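Local coordinates for protein ribosomal RNA small subunit methyltransferase E (Thermotoga maritima, PDB 1Z85) that probably methylates N3 of a uridine in the 16S rRNA of the assembled 30S ribosomal subunit, using S-adenosyl-L-methionine as methyl donor, at residues D29-H34 / A131-R136; F55-I60 / A71-V76; K86-V91 / E113-K118; H117-S122 / V186-G191. All blocks are in the same frame, centred on the assembly; numbering follows the deposited sequence.

Contact 1: D29-H34 / A131-R136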
loop_
_atom_site.group_PDB
_atom_site.type_symbol
_atom_site.label_atom_id
_atom_site.label_comp_id
_atom_site.label_asym_id
_atom_site.label_seq_id
_atom_site.Cartn_x
_atom_site.Cartn_y
_atom_site.Cartn_z
ATOM N N ASP B 29 5.987 6.849 30.037
ATOM C CA ASP B 29 7.328 6.266 30.062
ATOM C C ASP B 29 8.374 7.121 29.325
ATOM O O ASP B 29 8.076 8.236 28.854
ATOM C CB ASP B 29 7.299 4.816 29.550
ATOM C CG ASP B 29 6.988 4.697 28.054
ATOM O OD1 ASP B 29 6.797 5.720 27.366
ATOM O OD2 ASP B 29 6.954 3.548 27.563
ATOM N N GLU B 30 9.606 6.617 29.252
ATOM C CA GLU B 30 10.719 7.424 28.724
ATOM C C GLU B 30 10.511 7.776 27.272
ATOM O O GLU B 30 10.824 8.871 26.838
ATOM C CB GLU B 30 12.048 6.696 28.858
ATOM C CG GLU B 30 13.210 7.462 28.229
ATOM C CD GLU B 30 14.560 6.956 28.662
ATOM O OE1 GLU B 30 14.629 6.031 29.519
ATOM O OE2 GLU B 30 15.561 7.492 28.130
ATOM N N ARG B 31 9.980 6.816 26.529
ATOM C CA ARG B 31 9.710 6.977 25.123
ATOM C C ARG B 31 8.793 8.157 24.877
ATOM O O ARG B 31 9.082 8.973 24.016
ATOM C CB ARG B 31 9.110 5.685 24.583
ATOM C CG ARG B 31 8.455 5.808 23.229
ATOM C CD ARG B 31 8.162 4.437 22.669
ATOM N NE ARG B 31 9.417 3.809 22.330
ATOM C CZ ARG B 31 9.979 3.813 21.121
ATOM N NH1 ARG B 31 9.386 4.374 20.058
ATOM N NH2 ARG B 31 11.142 3.197 20.971
ATOM N N GLU B 32 7.709 8.263 25.645
ATOM C CA GLU B 32 6.761 9.378 25.472
ATOM C C GLU B 32 7.363 10.706 25.878
ATOM O O GLU B 32 7.131 11.705 25.200
ATOM C CB GLU B 32 5.459 9.197 26.270
ATOM C CG GLU B 32 4.551 8.089 25.816
ATOM C CD GLU B 32 4.189 8.144 24.323
ATOM O OE1 GLU B 32 3.380 9.020 23.921
ATOM O OE2 GLU B 32 4.721 7.294 23.568
ATOM N N ALA B 33 8.106 10.737 26.980
ATOM C CA ALA B 33 8.709 11.992 27.417
ATOM C C ALA B 33 9.646 12.572 26.356
ATOM O O ALA B 33 9.731 13.794 26.218
ATOM C CB ALA B 33 9.444 11.823 28.744
ATOM N N HIS B 34 10.367 11.716 25.636
ATOM C CA HIS B 34 11.218 12.178 24.542
ATOM C C HIS B 34 10.392 12.788 23.417
ATOM O O HIS B 34 10.805 13.763 22.814
ATOM C CB HIS B 34 12.078 11.040 23.977
ATOM C CG HIS B 34 12.961 11.461 22.836
ATOM N ND1 HIS B 34 12.719 11.090 21.527
ATOM C CD2 HIS B 34 14.063 12.247 22.804
ATOM C CE1 HIS B 34 13.645 11.612 20.743
ATOM N NE2 HIS B 34 14.473 12.316 21.493
ATOM N N ALA B 131 6.950 -5.327 19.263
ATOM C CA ALA B 131 5.730 -5.300 18.474
ATOM C C ALA B 131 4.693 -4.335 19.098
ATOM O O ALA B 131 4.079 -3.518 18.405
ATOM C CB ALA B 131 5.188 -6.684 18.349
ATOM N N LYS B 132 4.575 -4.365 20.411
ATOM C CA LYS B 132 3.734 -3.393 21.113
ATOM C C LYS B 132 4.141 -1.942 20.911
ATOM O O LYS B 132 3.296 -1.055 20.838
ATOM C CB LYS B 132 3.752 -3.689 22.605
ATOM C CG LYS B 132 3.109 -5.028 23.021
ATOM C CD LYS B 132 3.144 -5.199 24.546
ATOM C CE LYS B 132 2.784 -6.646 24.982
ATOM N NZ LYS B 132 1.308 -6.877 24.950
ATOM N N ILE B 133 5.428 -1.661 20.872
ATOM C CA ILE B 133 5.836 -0.297 20.513
ATOM C C ILE B 133 5.403 0.097 19.088
ATOM O O ILE B 133 5.056 1.254 18.826
ATOM C CB ILE B 133 7.360 -0.116 20.702
ATOM C CG1 ILE B 133 7.683 -0.169 22.203
ATOM C CG2 ILE B 133 7.869 1.227 20.114
ATOM C CD1 ILE B 133 9.137 -0.330 22.473
ATOM N N VAL B 134 5.448 -0.846 18.150
ATOM C CA VAL B 134 5.111 -0.538 16.761
ATOM C C VAL B 134 3.619 -0.244 16.738
ATOM O O VAL B 134 3.179 0.702 16.097
ATOM C CB VAL B 134 5.413 -1.740 15.785
ATOM C CG1 VAL B 134 4.921 -1.421 14.380
ATOM C CG2 VAL B 134 6.888 -2.059 15.708
ATOM N N VAL B 135 2.838 -1.083 17.415
ATOM C CA VAL B 135 1.393 -0.837 17.589
ATOM C C VAL B 135 1.076 0.520 18.242
ATOM O O VAL B 135 0.262 1.307 17.758
ATOM C CB VAL B 135 0.766 -1.964 18.448
ATOM C CG1 VAL B 135 -0.616 -1.554 18.943
ATOM C CG2 VAL B 135 0.740 -3.261 17.636
ATOM N N ARG B 136 1.735 0.796 19.343
ATOM C CA ARG B 136 1.552 2.072 20.010
ATOM C C ARG B 136 1.829 3.225 19.040
ATOM O O ARG B 136 1.049 4.129 18.914
ATOM C CB ARG B 136 2.484 2.147 21.210
ATOM C CG ARG B 136 2.346 3.419 21.987
ATOM C CD ARG B 136 3.667 3.909 22.525
ATOM N NE ARG B 136 4.131 3.006 23.558
ATOM C CZ ARG B 136 4.866 3.354 24.610
ATOM N NH1 ARG B 136 5.256 4.618 24.819
ATOM N NH2 ARG B 136 5.199 2.407 25.475
#
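R136 leaves its helix with CG anti to the backbone N (chi1 -179°) and then bends at chi2 and chi3, which carries its guanidinium across to the start of helix 30-38. D29 answers with CG in the crowded position between its own N and carbonyl carbon, a torsion that also holds OD1 near the helix end; E32 folds at chi2 to send its carboxylate the same way. The guanidinium grips D29 end-on with two nitrogens. NH2 of R136 lies 3.0 Å from OD2 of D29, while NH1 of R136 meets the syn lone pair of D29 OD1 at 3.2 Å in a nearly straight bond. R136 NH1 also donates to OE2 of E32, 3.0 Å away, so that two acidic residues share one cation. This salt-bridge network ties the PUA domain to helix 128-142 of the SPOUT methyltransferase domain, the axes of segments 30-34 and 131-136 coming within 13.1 Å. D29 is the N-cap of helix 30-38: its OD1 accepts from E32 N at 3.2 Å, so one short carboxylate serves both the helix end and the arginine. CD of R31 lies over one face of the R136 guanidinium, and CG2 of I133 sits over the centre of the R31 guanidinium, 3.5 Å from CZ of R31. Nearby, K140 also pairs with E32 OE2, Y18 N donates to E32 OE1, and E137 pairs with R31 NH1.

Contact 2: F55-I60 / A71-V76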
loop_
_atom_site.group_PDB
_atom_site.type_symbol
_atom_site.label_atom_id
_atom_site.label_comp_id
_atom_site.label_asym_id
_atom_site.label_seq_id
_atom_site.Cartn_x
_atom_site.Cartn_y
_atom_site.Cartn_z
ATOM N N PHE B 55 -10.021 4.808 25.786
ATOM C CA PHE B 55 -10.286 6.061 26.458
ATOM C C PHE B 55 -9.362 7.162 26.019
ATOM O O PHE B 55 -8.197 6.929 25.626
ATOM C CB PHE B 55 -10.288 5.881 27.976
ATOM C CG PHE B 55 -11.416 5.013 28.458
ATOM C CD1 PHE B 55 -11.291 3.624 28.441
ATOM C CD2 PHE B 55 -12.601 5.572 28.876
ATOM C CE1 PHE B 55 -12.317 2.805 28.854
ATOM C CE2 PHE B 55 -13.642 4.756 29.304
ATOM C CZ PHE B 55 -13.493 3.355 29.282
ATOM N N SER B 56 -9.934 8.363 26.047
ATOM C CA SER B 56 -9.212 9.595 25.793
ATOM C C SER B 56 -9.153 10.412 27.098
ATOM O O SER B 56 -10.157 10.527 27.815
ATOM C CB SER B 56 -9.912 10.383 24.672
ATOM O OG SER B 56 -9.327 11.656 24.488
ATOM N N TYR B 57 -7.981 10.973 27.397
ATOM C CA TYR B 57 -7.810 11.836 28.562
ATOM C C TYR B 57 -7.284 13.214 28.142
ATOM O O TYR B 57 -6.279 13.340 27.440
ATOM C CB TYR B 57 -6.868 11.198 29.593
ATOM C CG TYR B 57 -7.262 9.787 29.976
ATOM C CD1 TYR B 57 -6.844 8.689 29.208
ATOM C CD2 TYR B 57 -8.074 9.541 31.081
ATOM C CE1 TYR B 57 -7.224 7.390 29.546
ATOM C CE2 TYR B 57 -8.450 8.233 31.436
ATOM C CZ TYR B 57 -8.028 7.172 30.666
ATOM O OH TYR B 57 -8.390 5.894 31.001
ATOM N N THR B 58 -7.991 14.250 28.552
ATOM C CA THR B 58 -7.518 15.602 28.390
ATOM C C THR B 58 -6.880 15.944 29.715
ATOM O O THR B 58 -7.509 15.794 30.767
ATOM C CB THR B 58 -8.669 16.530 28.061
ATOM O OG1 THR B 58 -9.336 16.031 26.890
ATOM C CG2 THR B 58 -8.180 17.971 27.830
ATOM N N CYS B 59 -5.613 16.349 29.651
ATOM C CA CYS B 59 -4.771 16.504 30.836
ATOM C C CYS B 59 -3.948 17.800 30.814
ATOM O O CYS B 59 -3.709 18.394 29.757
ATOM C CB CYS B 59 -3.798 15.316 30.981
ATOM S SG CYS B 59 -4.480 13.670 30.688
ATOM N N ILE B 60 -3.537 18.229 32.002
ATOM C CA ILE B 60 -2.571 19.308 32.157
ATOM C C ILE B 60 -1.228 18.702 32.582
ATOM O O ILE B 60 -1.134 18.035 33.610
ATOM C CB ILE B 60 -3.035 20.351 33.190
ATOM C CG1 ILE B 60 -4.487 20.766 32.903
ATOM C CG2 ILE B 60 -2.067 21.549 33.182
ATOM C CD1 ILE B 60 -4.955 22.039 33.619
ATOM N N ALA B 71 0.710 13.893 33.948
ATOM C CA ALA B 71 -0.221 14.969 33.675
ATOM C C ALA B 71 -1.490 14.700 34.447
ATOM O O ALA B 71 -1.870 13.542 34.625
ATOM C CB ALA B 71 -0.506 15.060 32.173
ATOM N N LYS B 72 -2.135 15.769 34.907
ATOM C CA LYS B 72 -3.358 15.650 35.674
ATOM C C LYS B 72 -4.525 15.531 34.681
ATOM O O LYS B 72 -4.613 16.301 33.709
ATOM C CB LYS B 72 -3.522 16.891 36.567
ATOM C CG LYS B 72 -4.457 16.699 37.733
ATOM C CD LYS B 72 -4.113 17.668 38.887
ATOM C CE LYS B 72 -5.062 17.512 40.056
ATOM N NZ LYS B 72 -6.437 17.312 39.534
ATOM N N ILE B 73 -5.403 14.558 34.918
ATOM C CA ILE B 73 -6.626 14.373 34.094
ATOM C C ILE B 73 -7.679 15.475 34.424
ATOM O O ILE B 73 -7.920 15.741 35.598
ATOM C CB ILE B 73 -7.307 12.979 34.360
ATOM C CG1 ILE B 73 -6.320 11.843 34.120
ATOM C CG2 ILE B 73 -8.585 12.827 33.531
ATOM C CD1 ILE B 73 -6.671 10.555 34.829
ATOM N N VAL B 74 -8.234 16.102 33.374
ATOM C CA VAL B 74 -9.369 17.037 33.464
ATOM C C VAL B 74 -10.622 16.322 32.977
ATOM O O VAL B 74 -11.642 16.337 33.646
ATOM C CB VAL B 74 -9.171 18.285 32.543
ATOM C CG1 VAL B 74 -10.408 19.207 32.562
ATOM C CG2 VAL B 74 -7.919 19.047 32.916
ATOM N N LYS B 75 -10.529 15.688 31.804
ATOM C CA LYS B 75 -11.702 15.113 31.152
ATOM C C LYS B 75 -11.350 13.740 30.615
ATOM O O LYS B 75 -10.214 13.496 30.176
ATOM C CB LYS B 75 -12.203 16.054 30.038
ATOM C CG LYS B 75 -13.609 15.743 29.485
ATOM C CD LYS B 75 -14.042 16.756 28.418
ATOM C CE LYS B 75 -15.242 16.261 27.576
ATOM N NZ LYS B 75 -16.556 16.676 28.135
ATOM N N VAL B 76 -12.309 12.825 30.708
ATOM C CA VAL B 76 -12.204 11.495 30.097
ATOM C C VAL B 76 -13.374 11.342 29.145
ATOM O O VAL B 76 -14.516 11.727 29.478
ATOM C CB VAL B 76 -12.317 10.359 31.136
ATOM C CG1 VAL B 76 -12.116 8.979 30.465
ATOM C CG2 VAL B 76 -11.330 10.573 32.281
HETATM O O HOH W 1 -10.881 13.624 27.215
#
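Y57, C59, A71 and I73 form the apolar centre, where the small residues C59 and A71 fit closely, CB to CB at 3.5 Å, and V26 of strand 25-28 packs on Y57, C59 and I73. CD1 of I73 approaches CD2 of the Y57 ring at 4.1 Å. At the outer margin V76 lies beside Y57, pointing the same way, with its CG2 3.6 Å from Y57 CD2, so two branched side chains converge on one carbon of the ring. At the N-terminal end of strand 55-64, CG1 of V76 meets CD2 of F55, the chains crossing obliquely. I60, on the face of T58 and K75, meets V74 through CG1 to CG2 at 3.8 Å. The two strands make a beta hairpin in the PUA domain, and a classic beta bulge shifts their antiparallel register by one residue. V74 and K75 both stand opposite T58, whose carbonyl O accepts from V74 N at 2.7 Å and from K75 N at 3.2 Å. V74 has a helix-like psi of -50°, the kink that lets two consecutive N-H groups turn to one acceptor. T58 N returns a bond to K75 O at 2.9 Å, and I60 exchanges backbone bonds with K72. At the polar edge, a water lies 2.9 Å from OG1 of T58 and gives a weak bond to K75 O, and the hydroxyl of Y57 is held by D51.

Contact 3: K86-V91 / E113-K118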
loop_
_atom_site.group_PDB
_atom_site.type_symbol
_atom_site.label_atom_id
_atom_site.label_comp_id
_atom_site.label_asym_id
_atom_site.label_seq_id
_atom_site.Cartn_x
_atom_site.Cartn_y
_atom_site.Cartn_z
ATOM N N LYS B 86 -14.750 -9.757 15.816
ATOM C CA LYS B 86 -13.348 -9.397 15.741
ATOM C C LYS B 86 -12.799 -9.767 14.372
ATOM O O LYS B 86 -13.205 -10.765 13.763
ATOM C CB LYS B 86 -12.510 -10.085 16.823
ATOM C CG LYS B 86 -13.084 -10.068 18.241
ATOM C CD LYS B 86 -12.263 -9.244 19.240
ATOM C CE LYS B 86 -12.889 -9.309 20.655
ATOM N NZ LYS B 86 -14.326 -8.859 20.701
ATOM N N LEU B 87 -11.882 -8.921 13.905
ATOM C CA LEU B 87 -11.020 -9.222 12.774
ATOM C C LEU B 87 -9.629 -9.573 13.315
ATOM O O LEU B 87 -8.977 -8.766 13.980
ATOM C CB LEU B 87 -10.977 -8.018 11.845
ATOM C CG LEU B 87 -9.984 -8.132 10.677
ATOM C CD1 LEU B 87 -10.310 -9.306 9.780
ATOM C CD2 LEU B 87 -9.988 -6.865 9.894
ATOM N N SER B 88 -9.178 -10.782 13.031
ATOM C CA SER B 88 -7.880 -11.271 13.517
ATOM C C SER B 88 -6.959 -11.498 12.303
ATOM O O SER B 88 -7.429 -11.886 11.238
ATOM C CB SER B 88 -8.052 -12.570 14.328
ATOM O OG SER B 88 -8.953 -12.362 15.405
ATOM N N VAL B 89 -5.664 -11.232 12.475
ATOM C CA VAL B 89 -4.679 -11.504 11.449
ATOM C C VAL B 89 -3.534 -12.309 12.054
ATOM O O VAL B 89 -3.023 -11.973 13.114
ATOM C CB VAL B 89 -4.161 -10.179 10.835
ATOM C CG1 VAL B 89 -3.136 -10.422 9.796
ATOM C CG2 VAL B 89 -5.338 -9.363 10.161
ATOM N N VAL B 90 -3.111 -13.354 11.355
ATOM C CA VAL B 90 -1.878 -14.078 11.695
ATOM C C VAL B 90 -0.760 -13.484 10.867
ATOM O O VAL B 90 -0.815 -13.542 9.622
ATOM C CB VAL B 90 -1.974 -15.546 11.379
ATOM C CG1 VAL B 90 -0.665 -16.230 11.656
ATOM C CG2 VAL B 90 -3.102 -16.157 12.196
ATOM N N VAL B 91 0.166 -12.817 11.572
ATOM C CA VAL B 91 1.372 -12.185 11.016
ATOM C C VAL B 91 2.564 -13.145 11.154
ATOM O O VAL B 91 2.845 -13.673 12.245
ATOM C CB VAL B 91 1.647 -10.859 11.724
ATOM C CG1 VAL B 91 3.015 -10.213 11.298
ATOM C CG2 VAL B 91 0.467 -9.876 11.475
ATOM N N GLU B 113 -7.126 -8.141 16.599
ATOM C CA GLU B 113 -6.103 -9.028 17.185
ATOM C C GLU B 113 -5.025 -9.453 16.194
ATOM O O GLU B 113 -5.340 -9.903 15.105
ATOM C CB GLU B 113 -6.729 -10.306 17.752
ATOM C CG GLU B 113 -7.855 -10.039 18.706
ATOM C CD GLU B 113 -7.730 -10.775 20.064
ATOM O OE1 GLU B 113 -6.622 -11.341 20.413
ATOM O OE2 GLU B 113 -8.769 -10.724 20.789
ATOM N N ILE B 114 -3.761 -9.300 16.596
ATOM C CA ILE B 114 -2.610 -9.788 15.834
ATOM C C ILE B 114 -2.045 -11.055 16.541
ATOM O O ILE B 114 -1.875 -11.089 17.771
ATOM C CB ILE B 114 -1.545 -8.713 15.772
ATOM C CG1 ILE B 114 -2.179 -7.403 15.290
ATOM C CG2 ILE B 114 -0.370 -9.161 14.893
ATOM C CD1 ILE B 114 -1.225 -6.247 15.232
ATOM N N PHE B 115 -1.778 -12.085 15.740
ATOM C CA PHE B 115 -1.202 -13.351 16.201
ATOM C C PHE B 115 0.093 -13.573 15.445
ATOM O O PHE B 115 0.118 -13.618 14.206
ATOM C CB PHE B 115 -2.145 -14.531 15.986
ATOM C CG PHE B 115 -3.380 -14.476 16.826
ATOM C CD1 PHE B 115 -3.401 -15.032 18.085
ATOM C CD2 PHE B 115 -4.541 -13.842 16.357
ATOM C CE1 PHE B 115 -4.551 -14.979 18.861
ATOM C CE2 PHE B 115 -5.672 -13.741 17.131
ATOM C CZ PHE B 115 -5.706 -14.325 18.382
ATOM N N PHE B 116 1.174 -13.724 16.195
ATOM C CA PHE B 116 2.495 -13.950 15.608
ATOM C C PHE B 116 2.836 -15.421 15.527
ATOM O O PHE B 116 3.007 -16.086 16.549
ATOM C CB PHE B 116 3.543 -13.176 16.419
ATOM C CG PHE B 116 3.403 -11.711 16.283
ATOM C CD1 PHE B 116 3.588 -11.122 15.057
ATOM C CD2 PHE B 116 3.070 -10.925 17.353
ATOM C CE1 PHE B 116 3.462 -9.778 14.928
ATOM C CE2 PHE B 116 2.942 -9.553 17.215
ATOM C CZ PHE B 116 3.136 -8.995 16.042
ATOM N N HIS B 117 3.004 -15.911 14.304
ATOM C CA HIS B 117 3.377 -17.291 14.074
ATOM C C HIS B 117 4.706 -17.441 13.285
ATOM O O HIS B 117 4.977 -16.762 12.321
ATOM C CB HIS B 117 2.197 -18.019 13.366
ATOM C CG HIS B 117 2.372 -19.508 13.255
ATOM N ND1 HIS B 117 2.652 -20.132 12.053
ATOM C CD2 HIS B 117 2.319 -20.491 14.185
ATOM C CE1 HIS B 117 2.788 -21.435 12.257
ATOM N NE2 HIS B 117 2.542 -21.688 13.533
ATOM N N LYS B 118 5.545 -18.329 13.748
ATOM C CA LYS B 118 6.753 -18.674 13.050
ATOM C C LYS B 118 6.468 -19.900 12.133
ATOM O O LYS B 118 6.355 -21.067 12.580
ATOM C CB LYS B 118 7.841 -18.967 14.087
ATOM C CG LYS B 118 9.315 -19.072 13.590
ATOM C CD LYS B 118 10.061 -20.023 14.610
ATOM C CE LYS B 118 11.595 -20.007 14.537
ATOM N NZ LYS B 118 12.268 -20.229 15.897
#
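Strands 87-92 and 113-117 are the two parallel strands of a beta-alpha-beta unit, joined through helix 96-108, in the sheet of the SPOUT methyltransferase domain. Five backbone bonds zip them together; V89 and V91, every second residue, each bond the two residues flanking their partner. V89 N donates to E113 O at 3.0 Å, nearly along the C=O axis, and F115 N donates to V89 O at 2.9 Å. The ladder closes where H117 N reaches V91 O at 3.0 Å. On the face turned to helix 96-108, beta-branched residues pack under the helix: CG2 of V91 and CG2 of I114 touch at 3.6 Å. That I114 methyl also lies over one face of the F116 ring near its rim, whereas CG1 of V91 comes to the ring's edge, 3.7 Å from F116 CE1. This is the Rossmann-like core of the alpha/beta knot fold, whose C-terminal part is threaded into a trefoil knot. The other face begins with the polar pair S88 and E113. F115 presents its edge to S88, with CE2 of F115 3.9 Å from S88 CB, and CB of H117 lies alongside CG1 of V90. V90 also bonds through its backbone to strand 182-186, its other neighbour in the sheet.

Contact 4: H117-S122 / V186-G191; sequences HKFERS and VGPEGG
Two loops that follow the strands flanking strand 87-92 in the parallel sheet meet here, one from strand 113-117 toward helix 128-142 and the other from strand 182-186 toward helix 194-201. Aromatic packing forms the buried half. F119, with CG anti to its carbonyl carbon (chi1 -70°), turns one face to P188, the two side chains crossing at about a right angle. CD of P188 stands 3.8 Å from the centroid of the F119 ring, a CH-pi contact 13° off the normal, and CG of P188 is 3.5 Å from CG of F119. H117 makes a T-shaped contact with the opposite face, its imidazole edge placing ND1 over the phenyl centre. Each loop bends through a type I beta turn, F119 to S122 and P188 to G191, and in SPOUT methyltransferases loops at this end of the sheet commonly shape the cofactor pocket. The outer half is polar. R121 runs extended from CG to NE, and its NH1 donates to G190 O at 2.7 Å, in the guanidinium plane. A water accepts from R121 N at 3.1 Å and donates to G191 O at 2.6 Å. G191 has phi 94°, which suits glycine; a CB there would crowd R121 NH1.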
loop_
_atom_site.group_PDB
_atom_site.type_symbol
_atom_site.label_atom_id
_atom_site.label_comp_id
_atom_site.label_asym_id
_atom_site.label_seq_id
_atom_site.Cartn_x
_atom_site.Cartn_y
_atom_site.Cartn_z
ATOM N N HIS B 117 3.004 -15.911 14.304
ATOM C CA HIS B 117 3.377 -17.291 14.074
ATOM C C HIS B 117 4.706 -17.441 13.285
ATOM O O HIS B 117 4.977 -16.762 12.321
ATOM C CB HIS B 117 2.197 -18.019 13.366
ATOM C CG HIS B 117 2.372 -19.508 13.255
ATOM N ND1 HIS B 117 2.652 -20.132 12.053
ATOM C CD2 HIS B 117 2.319 -20.491 14.185
ATOM C CE1 HIS B 117 2.788 -21.435 12.257
ATOM N NE2 HIS B 117 2.542 -21.688 13.533
ATOM N N LYS B 118 5.545 -18.329 13.748
ATOM C CA LYS B 118 6.753 -18.674 13.050
ATOM C C LYS B 118 6.468 -19.900 12.133
ATOM O O LYS B 118 6.355 -21.067 12.580
ATOM C CB LYS B 118 7.841 -18.967 14.087
ATOM C CG LYS B 118 9.315 -19.072 13.590
ATOM C CD LYS B 118 10.061 -20.023 14.610
ATOM C CE LYS B 118 11.595 -20.007 14.537
ATOM N NZ LYS B 118 12.268 -20.229 15.897
ATOM N N PHE B 119 6.364 -19.633 10.836
ATOM C CA PHE B 119 6.079 -20.705 9.858
ATOM C C PHE B 119 7.316 -21.557 9.726
ATOM O O PHE B 119 8.407 -21.128 10.144
ATOM C CB PHE B 119 5.630 -20.118 8.522
ATOM C CG PHE B 119 4.251 -19.481 8.579
ATOM C CD1 PHE B 119 4.078 -18.177 9.064
ATOM C CD2 PHE B 119 3.137 -20.174 8.173
ATOM C CE1 PHE B 119 2.835 -17.595 9.144
ATOM C CE2 PHE B 119 1.881 -19.587 8.239
ATOM C CZ PHE B 119 1.730 -18.292 8.727
ATOM N N GLU B 120 7.164 -22.758 9.154
ATOM C CA GLU B 120 8.246 -23.748 9.157
ATOM C C GLU B 120 9.501 -23.251 8.431
ATOM O O GLU B 120 10.619 -23.553 8.835
ATOM C CB GLU B 120 7.770 -25.116 8.600
ATOM C CG GLU B 120 6.929 -25.926 9.619
ATOM C CD GLU B 120 6.201 -27.194 9.071
ATOM O OE1 GLU B 120 6.310 -27.567 7.864
ATOM O OE2 GLU B 120 5.484 -27.820 9.897
ATOM N N ARG B 121 9.326 -22.465 7.378
ATOM C CA ARG B 121 10.480 -21.956 6.634
ATOM C C ARG B 121 11.192 -20.721 7.194
ATOM O O ARG B 121 12.172 -20.286 6.587
ATOM C CB ARG B 121 10.080 -21.721 5.185
ATOM C CG ARG B 121 9.888 -23.048 4.465
ATOM C CD ARG B 121 9.469 -22.845 3.072
ATOM N NE ARG B 121 9.113 -24.104 2.423
ATOM C CZ ARG B 121 8.644 -24.169 1.183
ATOM N NH1 ARG B 121 8.476 -23.060 0.484
ATOM N NH2 ARG B 121 8.332 -25.330 0.642
ATOM N N SER B 122 10.730 -20.180 8.324
ATOM C CA SER B 122 11.360 -18.997 8.955
ATOM C C SER B 122 12.170 -19.420 10.151
ATOM O O SER B 122 11.740 -20.283 10.879
ATOM C CB SER B 122 10.327 -18.026 9.460
ATOM O OG SER B 122 10.903 -16.921 10.137
ATOM N N VAL B 186 -1.779 -14.261 6.842
ATOM C CA VAL B 186 -0.759 -13.819 5.881
ATOM C C VAL B 186 0.414 -14.846 5.801
ATOM O O VAL B 186 1.067 -15.164 6.787
ATOM C CB VAL B 186 -0.198 -12.446 6.289
ATOM C CG1 VAL B 186 0.884 -12.001 5.314
ATOM C CG2 VAL B 186 -1.339 -11.397 6.400
ATOM N N GLY B 187 0.721 -15.309 4.616
ATOM C CA GLY B 187 1.751 -16.330 4.451
ATOM C C GLY B 187 3.178 -15.843 4.623
ATOM O O GLY B 187 3.479 -14.635 4.485
ATOM N N PRO B 188 4.087 -16.783 4.926
ATOM C CA PRO B 188 5.483 -16.429 5.127
ATOM C C PRO B 188 6.255 -16.130 3.823
ATOM O O PRO B 188 5.877 -16.561 2.738
ATOM C CB PRO B 188 6.046 -17.661 5.827
ATOM C CG PRO B 188 5.260 -18.786 5.274
ATOM C CD PRO B 188 3.863 -18.228 5.059
ATOM N N GLU B 189 7.357 -15.396 3.949
ATOM C CA GLU B 189 8.153 -15.023 2.788
ATOM C C GLU B 189 8.688 -16.204 1.955
ATOM O O GLU B 189 8.655 -16.163 0.746
ATOM C CB GLU B 189 9.288 -14.112 3.235
ATOM C CG GLU B 189 10.141 -13.582 2.086
ATOM C CD GLU B 189 11.288 -12.705 2.544
ATOM O OE1 GLU B 189 11.623 -12.671 3.760
ATOM O OE2 GLU B 189 11.862 -12.053 1.651
ATOM N N GLY B 190 9.138 -17.274 2.596
ATOM C CA GLY B 190 9.675 -18.429 1.870
ATOM C C GLY B 190 8.607 -19.416 1.419
ATOM O O GLY B 190 8.939 -20.466 0.880
ATOM N N GLY B 191 7.330 -19.104 1.656
ATOM C CA GLY B 191 6.216 -19.956 1.212
ATOM C C GLY B 191 5.760 -20.920 2.288
ATOM O O GLY B 191 6.504 -21.215 3.224
HETATM O O HOH W 2 6.707 -22.037 5.718
#

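In the fold
Contact 4 lies in loops that leave the sheet of contact 3: they share H117 and K118, their centres are 13 Å apart, and CG1 of V89 packs 4.0 Å from CG2 of V186. Contact 1 touches contact 3 directly, CB of A131 resting 3.8 Å from CE2 of F116, so the helix that bridges to the PUA domain is seated on the sheet. Contact 2 stands apart in the PUA domain, its nearest atoms about 10 Å from contact 1, and its centre is about 43 Å from that of contact 4, on the opposite side of the chain's centre. Along the chain, contacts 2 and 3 are both nested inside the loop closed by contact 1, which joins the two domains.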